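Local coordinates for protein phosphoribosylamine--glycine ligase (Thermotoga maritima, PDB 1VKZ) that joins 5-phosphoribosylamine to glycine at the expense of ATP, giving glycinamide ribonucleotide in de novo purine biosynthesis, at residues 144-149 against 184-189; 121-126 against 188-193; 349-354 against 396-401. All blocks are in the same frame, centred on the assembly; numbering follows the deposited sequence.

How the contacts relate
Contacts 1 and 2 are neighbours in one antiparallel four-stranded sheet of the ATP-grasp domain, with strand 186-190 common to both: strand 144-148 pairs with one side of it and strand 124-127 with the other. Their centres lie about 9 Å apart, they share I188 and D189, and they also meet through V145 CG2 on F191 CD1 and V187 CG1 on F124 CB. Contact 3 comes later in the chain, in the C domain, its centre about 42 Å from that of contact 1 and on the opposite side of the chain's centre. All of contact 1 and the 188-193 side of contact 2 fall in the predicted ATP site, whereas contact 3 lies away from the annotated sites.

Contact 1: residues 144-149 against 184-189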
loop_
_atom_site.group_PDB
_atom_site.type_symbol
_atom_site.label_atom_id
_atom_site.label_comp_id
_atom_site.label_asym_id
_atom_site.label_seq_id
_atom_site.Cartn_x
_atom_site.Cartn_y
_atom_site.Cartn_z
ATOM N N TYR A 144 -15.368 2.962 18.686
ATOM C CA TYR A 144 -15.395 4.195 17.889
ATOM C C TYR A 144 -14.251 4.221 16.912
ATOM O O TYR A 144 -13.166 3.769 17.235
ATOM C CB TYR A 144 -15.308 5.463 18.770
ATOM C CG TYR A 144 -16.453 5.634 19.752
ATOM C CD1 TYR A 144 -17.715 6.011 19.317
ATOM C CD2 TYR A 144 -16.270 5.412 21.107
ATOM C CE1 TYR A 144 -18.739 6.173 20.187
ATOM C CE2 TYR A 144 -17.306 5.557 21.997
ATOM C CZ TYR A 144 -18.538 5.941 21.529
ATOM O OH TYR A 144 -19.579 6.093 22.398
ATOM N N VAL A 145 -14.507 4.746 15.718
ATOM C CA VAL A 145 -13.485 4.891 14.713
ATOM C C VAL A 145 -13.417 6.338 14.282
ATOM O O VAL A 145 -14.391 6.898 13.796
ATOM C CB VAL A 145 -13.759 4.028 13.489
ATOM C CG1 VAL A 145 -12.535 4.048 12.558
ATOM C CG2 VAL A 145 -14.122 2.632 13.908
ATOM N N ILE A 146 -12.266 6.944 14.505
ATOM C CA ILE A 146 -11.992 8.316 14.099
ATOM C C ILE A 146 -10.900 8.237 13.068
ATOM O O ILE A 146 -9.943 7.506 13.251
ATOM C CB ILE A 146 -11.495 9.129 15.318
ATOM C CG1 ILE A 146 -12.596 9.253 16.383
ATOM C CG2 ILE A 146 -10.982 10.475 14.911
ATOM C CD1 ILE A 146 -13.790 10.145 15.995
ATOM N N LYS A 147 -11.052 8.981 11.983
ATOM C CA LYS A 147 -10.097 8.973 10.906
ATOM C C LYS A 147 -9.734 10.383 10.514
ATOM O O LYS A 147 -10.597 11.176 10.157
ATOM C CB LYS A 147 -10.683 8.274 9.679
ATOM C CG LYS A 147 -11.375 6.957 9.960
ATOM C CD LYS A 147 -11.511 6.163 8.662
ATOM C CE LYS A 147 -12.946 5.725 8.442
ATOM N NZ LYS A 147 -13.113 4.803 7.261
ATOM N N ALA A 148 -8.443 10.681 10.547
ATOM C CA ALA A 148 -7.929 11.946 10.043
ATOM C C ALA A 148 -8.246 12.170 8.573
ATOM O O ALA A 148 -8.033 11.294 7.763
ATOM C CB ALA A 148 -6.440 11.982 10.238
ATOM N N ASP A 149 -8.747 13.343 8.224
ATOM C CA ASP A 149 -9.012 13.638 6.819
ATOM C C ASP A 149 -7.774 13.422 5.960
ATOM O O ASP A 149 -7.844 12.755 4.929
ATOM C CB ASP A 149 -9.503 15.077 6.595
ATOM C CG ASP A 149 -9.907 15.340 5.116
ATOM O OD1 ASP A 149 -10.299 14.385 4.428
ATOM O OD2 ASP A 149 -9.894 16.450 4.558
ATOM N N GLY A 184 -7.093 19.129 11.032
ATOM C CA GLY A 184 -8.241 19.286 10.167
ATOM C C GLY A 184 -9.306 18.262 10.503
ATOM O O GLY A 184 -9.168 17.494 11.461
ATOM N N PRO A 185 -10.365 18.243 9.700
ATOM C CA PRO A 185 -11.551 17.478 10.028
ATOM C C PRO A 185 -11.237 16.016 10.238
ATOM O O PRO A 185 -10.184 15.533 9.792
ATOM C CB PRO A 185 -12.434 17.647 8.787
ATOM C CG PRO A 185 -11.910 18.886 8.093
ATOM C CD PRO A 185 -10.479 18.942 8.406
ATOM N N VAL A 186 -12.152 15.326 10.919
ATOM C CA VAL A 186 -12.092 13.879 11.046
ATOM C C VAL A 186 -13.406 13.247 10.632
ATOM O O VAL A 186 -14.474 13.830 10.759
ATOM C CB VAL A 186 -11.728 13.417 12.468
ATOM C CG1 VAL A 186 -10.409 14.007 12.883
ATOM C CG2 VAL A 186 -12.826 13.771 13.477
ATOM N N VAL A 187 -13.295 12.054 10.085
ATOM C CA VAL A 187 -14.449 11.195 9.853
ATOM C C VAL A 187 -14.713 10.394 11.138
ATOM O O VAL A 187 -13.794 9.877 11.784
ATOM C CB VAL A 187 -14.220 10.188 8.665
ATOM C CG1 VAL A 187 -15.504 9.414 8.340
ATOM C CG2 VAL A 187 -13.693 10.937 7.419
ATOM N N ILE A 188 -15.979 10.294 11.496
ATOM C CA ILE A 188 -16.369 9.378 12.532
ATOM C C ILE A 188 -17.055 8.276 11.760
ATOM O O ILE A 188 -18.009 8.529 11.052
ATOM C CB ILE A 188 -17.288 10.066 13.526
ATOM C CG1 ILE A 188 -16.725 11.474 13.859
ATOM C CG2 ILE A 188 -17.433 9.189 14.777
ATOM C CD1 ILE A 188 -17.648 12.378 14.642
ATOM N N ASP A 189 -16.526 7.066 11.840
ATOM C CA ASP A 189 -17.036 5.980 11.046
ATOM C C ASP A 189 -17.714 4.978 11.972
ATOM O O ASP A 189 -17.244 4.672 13.069
ATOM C CB ASP A 189 -15.883 5.316 10.278
ATOM C CG ASP A 189 -16.170 5.131 8.766
ATOM O OD1 ASP A 189 -17.224 5.602 8.298
ATOM O OD2 ASP A 189 -15.397 4.503 7.975
HETATM O O HOH W 1 -17.188 5.473 15.382
#
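The flat carboxylate of D189 meets the end of K147 at one oxygen and K111 at the other: NZ of K147 forms a salt bridge to OD2, modelled at 2.4 Å, too crowded for the length to mean much, and K111 NZ pairs with OD1. The K147 chain bends at chi3 (-128°) and crosses the aspartate obliquely. Between the strands the N-H groups meet the peptide oxygens in the carbonyl planes. V187 and K147 exchange a reciprocal pair of bonds, N of V187 to O of K147 at 2.8 Å and N of K147 to O of V187 at 2.9 Å, while D189 N reaches V145 O almost straight (2.9 Å, 169°); a water links V145 N to D189 O in place of the return bond. These are the two central strands of the antiparallel four-stranded ATP-grasp sheet, both within the predicted ATP site; the K147 side chain is about 6 Å from that of E285, a predicted Mg(2+) ligand. V145, K147, V187 and D189 share one face of the sheet; on the other, I146 sends CG2 against V186 CB (3.9 Å) and, through CD1, lies alongside I188 CG1 (3.9 Å). I146 and I188 pack on helix 130-137, I146 and V186 on helix 163-175. Past the strand end, D149 N bonds to P185 O at 3.1 Å, and its OD1 accepts from S106 OG and V108 N.

Contact 2: residues 121-126 against 188-193; sequences TARFEV and IDEFLA
Strand 124-127 edges the ATP-grasp sheet, bonded to strand 186-190 by main-chain groups. I188 N reaches E125 O nearly straight at 2.8 Å (174°), with E125 N returning less certainly to I188 O, and E190 N bonds to R123 O at 2.7 Å, almost along the C=O axis. The R123 N-H turns instead to a side chain: E190, extended with CG anti to its backbone N, brings OE1 within 3.2 Å of R123 N, which meets it from above the carboxylate plane. The guanidinium of R123 holds E190 CB over one face; its salt bridge from NH2 to OE2 is long at 4.0 Å, the two planes 68° apart. An alanine in place of E190 would remove the acceptor of R123 N and the guanidinium's distant partner, and would probably hold the residues before strand 124-127 less firmly. A122 O lies at the edge of the F124 ring, in its plane, and A122 CB packs on L192 CD1 (3.7 Å). K111 NZ bonds to A122 O and T121 OG1, and E125 OE2 pairs with K139. R123 O and D189 OD1 lie 3.3 Å apart, acceptor against acceptor; K111 at OD1 and K147 at OD2 would probably offset this repulsion and favour ionised D189.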
loop_
_atom_site.group_PDB
_atom_site.type_symbol
_atom_site.label_atom_id
_atom_site.label_comp_id
_atom_site.label_asym_id
_atom_site.label_seq_id
_atom_site.Cartn_x
_atom_site.Cartn_y
_atom_site.Cartn_z
ATOM N N THR A 121 -20.346 1.806 2.150
ATOM C CA THR A 121 -19.373 2.205 3.132
ATOM C C THR A 121 -20.087 2.404 4.456
ATOM O O THR A 121 -21.293 2.455 4.497
ATOM C CB THR A 121 -18.637 3.494 2.629
ATOM O OG1 THR A 121 -17.546 3.803 3.483
ATOM C CG2 THR A 121 -19.522 4.738 2.686
ATOM N N ALA A 122 -19.321 2.486 5.524
ATOM C CA ALA A 122 -19.873 2.680 6.841
ATOM C C ALA A 122 -20.519 4.022 6.942
ATOM O O ALA A 122 -20.085 4.976 6.308
ATOM C CB ALA A 122 -18.784 2.570 7.901
ATOM N N ARG A 123 -21.559 4.085 7.756
ATOM C CA ARG A 123 -22.187 5.338 8.135
ATOM C C ARG A 123 -21.144 6.185 8.864
ATOM O O ARG A 123 -20.257 5.658 9.520
ATOM C CB ARG A 123 -23.388 5.040 9.027
ATOM C CG ARG A 123 -24.551 5.980 8.872
ATOM C CD ARG A 123 -25.772 5.583 9.722
ATOM N NE ARG A 123 -25.372 4.898 10.961
ATOM C CZ ARG A 123 -24.824 5.484 12.041
ATOM N NH1 ARG A 123 -24.589 6.794 12.077
ATOM N NH2 ARG A 123 -24.496 4.742 13.095
ATOM N N PHE A 124 -21.247 7.499 8.732
ATOM C CA PHE A 124 -20.186 8.406 9.148
ATOM C C PHE A 124 -20.715 9.809 9.371
ATOM O O PHE A 124 -21.707 10.189 8.773
ATOM C CB PHE A 124 -19.105 8.485 8.039
ATOM C CG PHE A 124 -19.564 9.240 6.818
ATOM C CD1 PHE A 124 -20.284 8.604 5.810
ATOM C CD2 PHE A 124 -19.331 10.610 6.695
ATOM C CE1 PHE A 124 -20.745 9.336 4.700
ATOM C CE2 PHE A 124 -19.789 11.307 5.598
ATOM C CZ PHE A 124 -20.518 10.669 4.620
ATOM N N GLU A 125 -20.009 10.588 10.183
ATOM C CA GLU A 125 -20.209 12.040 10.235
ATOM C C GLU A 125 -18.854 12.707 10.088
ATOM O O GLU A 125 -17.821 12.056 10.225
ATOM C CB GLU A 125 -20.813 12.467 11.573
ATOM C CG GLU A 125 -22.177 11.874 11.928
ATOM C CD GLU A 125 -23.338 12.500 11.166
ATOM O OE1 GLU A 125 -23.116 13.306 10.231
ATOM O OE2 GLU A 125 -24.494 12.178 11.518
ATOM N N VAL A 126 -18.862 14.009 9.837
ATOM C CA VAL A 126 -17.635 14.797 9.769
ATOM C C VAL A 126 -17.550 15.785 10.925
ATOM O O VAL A 126 -18.434 16.625 11.113
ATOM C CB VAL A 126 -17.540 15.588 8.451
ATOM C CG1 VAL A 126 -16.234 16.410 8.402
ATOM C CG2 VAL A 126 -17.640 14.628 7.247
ATOM N N ILE A 188 -15.979 10.294 11.496
ATOM C CA ILE A 188 -16.369 9.378 12.532
ATOM C C ILE A 188 -17.055 8.276 11.760
ATOM O O ILE A 188 -18.009 8.529 11.052
ATOM C CB ILE A 188 -17.288 10.066 13.526
ATOM C CG1 ILE A 188 -16.725 11.474 13.859
ATOM C CG2 ILE A 188 -17.433 9.189 14.777
ATOM C CD1 ILE A 188 -17.648 12.378 14.642
ATOM N N ASP A 189 -16.526 7.066 11.840
ATOM C CA ASP A 189 -17.036 5.980 11.046
ATOM C C ASP A 189 -17.714 4.978 11.972
ATOM O O ASP A 189 -17.244 4.672 13.069
ATOM C CB ASP A 189 -15.883 5.316 10.278
ATOM C CG ASP A 189 -16.170 5.131 8.766
ATOM O OD1 ASP A 189 -17.224 5.602 8.298
ATOM O OD2 ASP A 189 -15.397 4.503 7.975
ATOM N N GLU A 190 -18.854 4.485 11.534
ATOM C CA GLU A 190 -19.514 3.405 12.210
ATOM C C GLU A 190 -18.592 2.201 12.104
ATOM O O GLU A 190 -18.230 1.799 11.003
ATOM C CB GLU A 190 -20.843 3.164 11.516
ATOM C CG GLU A 190 -21.505 1.849 11.814
ATOM C CD GLU A 190 -22.621 1.539 10.833
ATOM O OE1 GLU A 190 -22.389 1.585 9.572
ATOM O OE2 GLU A 190 -23.730 1.251 11.352
ATOM N N PHE A 191 -18.204 1.633 13.248
ATOM C CA PHE A 191 -17.353 0.445 13.273
ATOM C C PHE A 191 -18.136 -0.714 12.751
ATOM O O PHE A 191 -19.309 -0.851 13.074
ATOM C CB PHE A 191 -16.883 0.132 14.664
ATOM C CG PHE A 191 -15.967 -1.055 14.748
ATOM C CD1 PHE A 191 -14.645 -0.961 14.317
ATOM C CD2 PHE A 191 -16.417 -2.269 15.320
ATOM C CE1 PHE A 191 -13.786 -2.082 14.417
ATOM C CE2 PHE A 191 -15.569 -3.381 15.431
ATOM C CZ PHE A 191 -14.249 -3.280 14.986
ATOM N N LEU A 192 -17.469 -1.505 11.907
ATOM C CA LEU A 192 -18.024 -2.668 11.240
ATOM C C LEU A 192 -17.350 -3.942 11.739
ATOM O O LEU A 192 -16.159 -4.161 11.525
ATOM C CB LEU A 192 -17.804 -2.536 9.728
ATOM C CG LEU A 192 -18.555 -1.370 9.092
ATOM C CD1 LEU A 192 -18.197 -1.118 7.585
ATOM C CD2 LEU A 192 -20.044 -1.568 9.268
ATOM N N ALA A 193 -18.106 -4.787 12.431
ATOM C CA ALA A 193 -17.654 -6.128 12.655
ATOM C C ALA A 193 -17.328 -6.739 11.298
ATOM O O ALA A 193 -18.027 -6.483 10.299
ATOM C CB ALA A 193 -18.710 -6.913 13.330
#

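Contact 3: residues 349-354 against 396-401; sequences TLPEEG and AEKVHF
A single antiparallel bridge ties the loop that precedes strand 356-364 to the chain leaving helix 385-398, at the surface of the C domain, beside the antiparallel sheet that includes strands 327-334, 356-364, 367-370 and 374-382. T349, the residue most covered here, makes the bridge with H400 through both main-chain polar groups: T349 N donates to H400 O at 2.8 Å, and H400 N donates to T349 O at 3.0 Å, the latter nearly straight (169°). Each donor lies in the plane of its carbonyl. P351 supplies the apolar part of the contact. Its ring crosses both K398 and V399 obliquely, with CD pressed on V399 CG2 at 3.5 Å and CB on K398 CD at 3.8 Å. K398 thus contributes the methylene part of its chain, which runs extended past the proline before bending at chi4 (65°). V399 links this surface patch to the interior: CG2, anti to its carbonyl carbon, takes the proline, while the side chain also packs on L333, I356, L376 and C378 of the sheet. V399 N bonds back to A396 O, and K404 NZ bonds to the carbonyls of both A396 and V399. L350 lies side by side with V399, both pointing the same way, and its CD2 approaches V399 CG1 at 4.1 Å.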
loop_
_atom_site.group_PDB
_atom_site.type_symbol
_atom_site.label_atom_id
_atom_site.label_comp_id
_atom_site.label_asym_id
_atom_site.label_seq_id
_atom_site.Cartn_x
_atom_site.Cartn_y
_atom_site.Cartn_z
ATOM N N THR A 349 24.493 -8.780 6.434
ATOM C CA THR A 349 25.063 -9.921 5.729
ATOM C C THR A 349 23.951 -10.625 4.966
ATOM O O THR A 349 22.874 -10.889 5.497
ATOM C CB THR A 349 25.793 -10.859 6.689
ATOM O OG1 THR A 349 27.131 -10.382 6.884
ATOM C CG2 THR A 349 25.999 -12.224 6.058
ATOM N N LEU A 350 24.230 -10.888 3.696
ATOM C CA LEU A 350 23.265 -11.467 2.762
ATOM C C LEU A 350 23.801 -12.783 2.245
ATOM O O LEU A 350 25.010 -12.942 2.099
ATOM C CB LEU A 350 23.058 -10.563 1.549
ATOM C CG LEU A 350 22.225 -9.291 1.644
ATOM C CD1 LEU A 350 22.190 -8.704 0.249
ATOM C CD2 LEU A 350 20.800 -9.511 2.189
ATOM N N PRO A 351 22.918 -13.734 1.971
ATOM C CA PRO A 351 23.316 -14.980 1.308
ATOM C C PRO A 351 23.741 -14.856 -0.165
ATOM O O PRO A 351 23.572 -13.802 -0.789
ATOM C CB PRO A 351 22.049 -15.839 1.410
ATOM C CG PRO A 351 20.948 -14.878 1.596
ATOM C CD PRO A 351 21.501 -13.748 2.363
ATOM N N GLU A 352 24.285 -15.955 -0.702
ATOM C CA GLU A 352 24.627 -16.054 -2.130
ATOM C C GLU A 352 23.372 -15.887 -2.998
ATOM O O GLU A 352 23.384 -15.119 -3.963
ATOM C CB GLU A 352 25.321 -17.384 -2.437
ATOM N N GLU A 353 22.281 -16.572 -2.647
ATOM C CA GLU A 353 21.041 -16.437 -3.426
ATOM C C GLU A 353 19.767 -16.281 -2.578
ATOM O O GLU A 353 19.814 -16.242 -1.347
ATOM C CB GLU A 353 20.928 -17.556 -4.491
ATOM C CG GLU A 353 20.632 -18.967 -3.998
ATOM C CD GLU A 353 20.652 -19.979 -5.151
ATOM O OE1 GLU A 353 20.035 -19.696 -6.210
ATOM O OE2 GLU A 353 21.296 -21.047 -5.015
ATOM N N GLY A 354 18.642 -16.143 -3.274
ATOM C CA GLY A 354 17.347 -15.868 -2.652
ATOM C C GLY A 354 16.707 -14.637 -3.262
ATOM O O GLY A 354 17.384 -13.685 -3.618
ATOM N N ALA A 396 15.165 -15.863 5.501
ATOM C CA ALA A 396 15.284 -14.859 6.547
ATOM C C ALA A 396 16.361 -15.248 7.609
ATOM O O ALA A 396 17.070 -14.366 8.147
ATOM C CB ALA A 396 13.920 -14.595 7.190
ATOM N N GLU A 397 16.495 -16.559 7.877
ATOM C CA GLU A 397 17.524 -17.080 8.785
ATOM C C GLU A 397 18.939 -16.870 8.230
ATOM O O GLU A 397 19.882 -16.758 9.005
ATOM C CB GLU A 397 17.314 -18.579 9.067
ATOM C CG GLU A 397 15.966 -18.974 9.677
ATOM C CD GLU A 397 15.551 -20.415 9.334
ATOM O OE1 GLU A 397 16.445 -21.296 9.280
ATOM O OE2 GLU A 397 14.341 -20.684 9.119
ATOM N N LYS A 398 19.091 -16.827 6.902
ATOM C CA LYS A 398 20.413 -16.611 6.268
ATOM C C LYS A 398 20.830 -15.144 6.252
ATOM O O LYS A 398 21.983 -14.804 5.988
ATOM C CB LYS A 398 20.420 -17.103 4.816
ATOM C CG LYS A 398 20.416 -18.610 4.633
ATOM C CD LYS A 398 20.762 -18.970 3.171
ATOM C CE LYS A 398 20.622 -20.460 2.888
ATOM N NZ LYS A 398 19.200 -20.900 3.029
ATOM N N VAL A 399 19.872 -14.273 6.518
ATOM C CA VAL A 399 20.069 -12.842 6.361
ATOM C C VAL A 399 20.257 -12.291 7.760
ATOM O O VAL A 399 19.441 -12.587 8.637
ATOM C CB VAL A 399 18.856 -12.181 5.653
ATOM C CG1 VAL A 399 19.015 -10.678 5.634
ATOM C CG2 VAL A 399 18.718 -12.675 4.238
ATOM N N HIS A 400 21.315 -11.506 7.981
ATOM C CA HIS A 400 21.583 -10.967 9.320
ATOM C C HIS A 400 21.920 -9.489 9.349
ATOM O O HIS A 400 22.621 -8.960 8.484
ATOM C CB HIS A 400 22.698 -11.752 9.974
ATOM C CG HIS A 400 23.343 -11.084 11.169
ATOM N ND1 HIS A 400 22.712 -10.961 12.394
ATOM C CD2 HIS A 400 24.598 -10.594 11.347
ATOM C CE1 HIS A 400 23.534 -10.386 13.258
ATOM N NE2 HIS A 400 24.683 -10.156 12.646
ATOM N N PHE A 401 21.381 -8.828 10.359
ATOM C CA PHE A 401 21.900 -7.555 10.804
ATOM C C PHE A 401 21.439 -7.427 12.225
ATOM O O PHE A 401 20.524 -8.116 12.622
ATOM C CB PHE A 401 21.447 -6.388 9.943
ATOM C CG PHE A 401 19.962 -6.277 9.792
ATOM C CD1 PHE A 401 19.295 -6.989 8.799
ATOM C CD2 PHE A 401 19.221 -5.459 10.644
ATOM C CE1 PHE A 401 17.951 -6.867 8.647
ATOM C CE2 PHE A 401 17.852 -5.347 10.493
ATOM C CZ PHE A 401 17.227 -6.048 9.501
#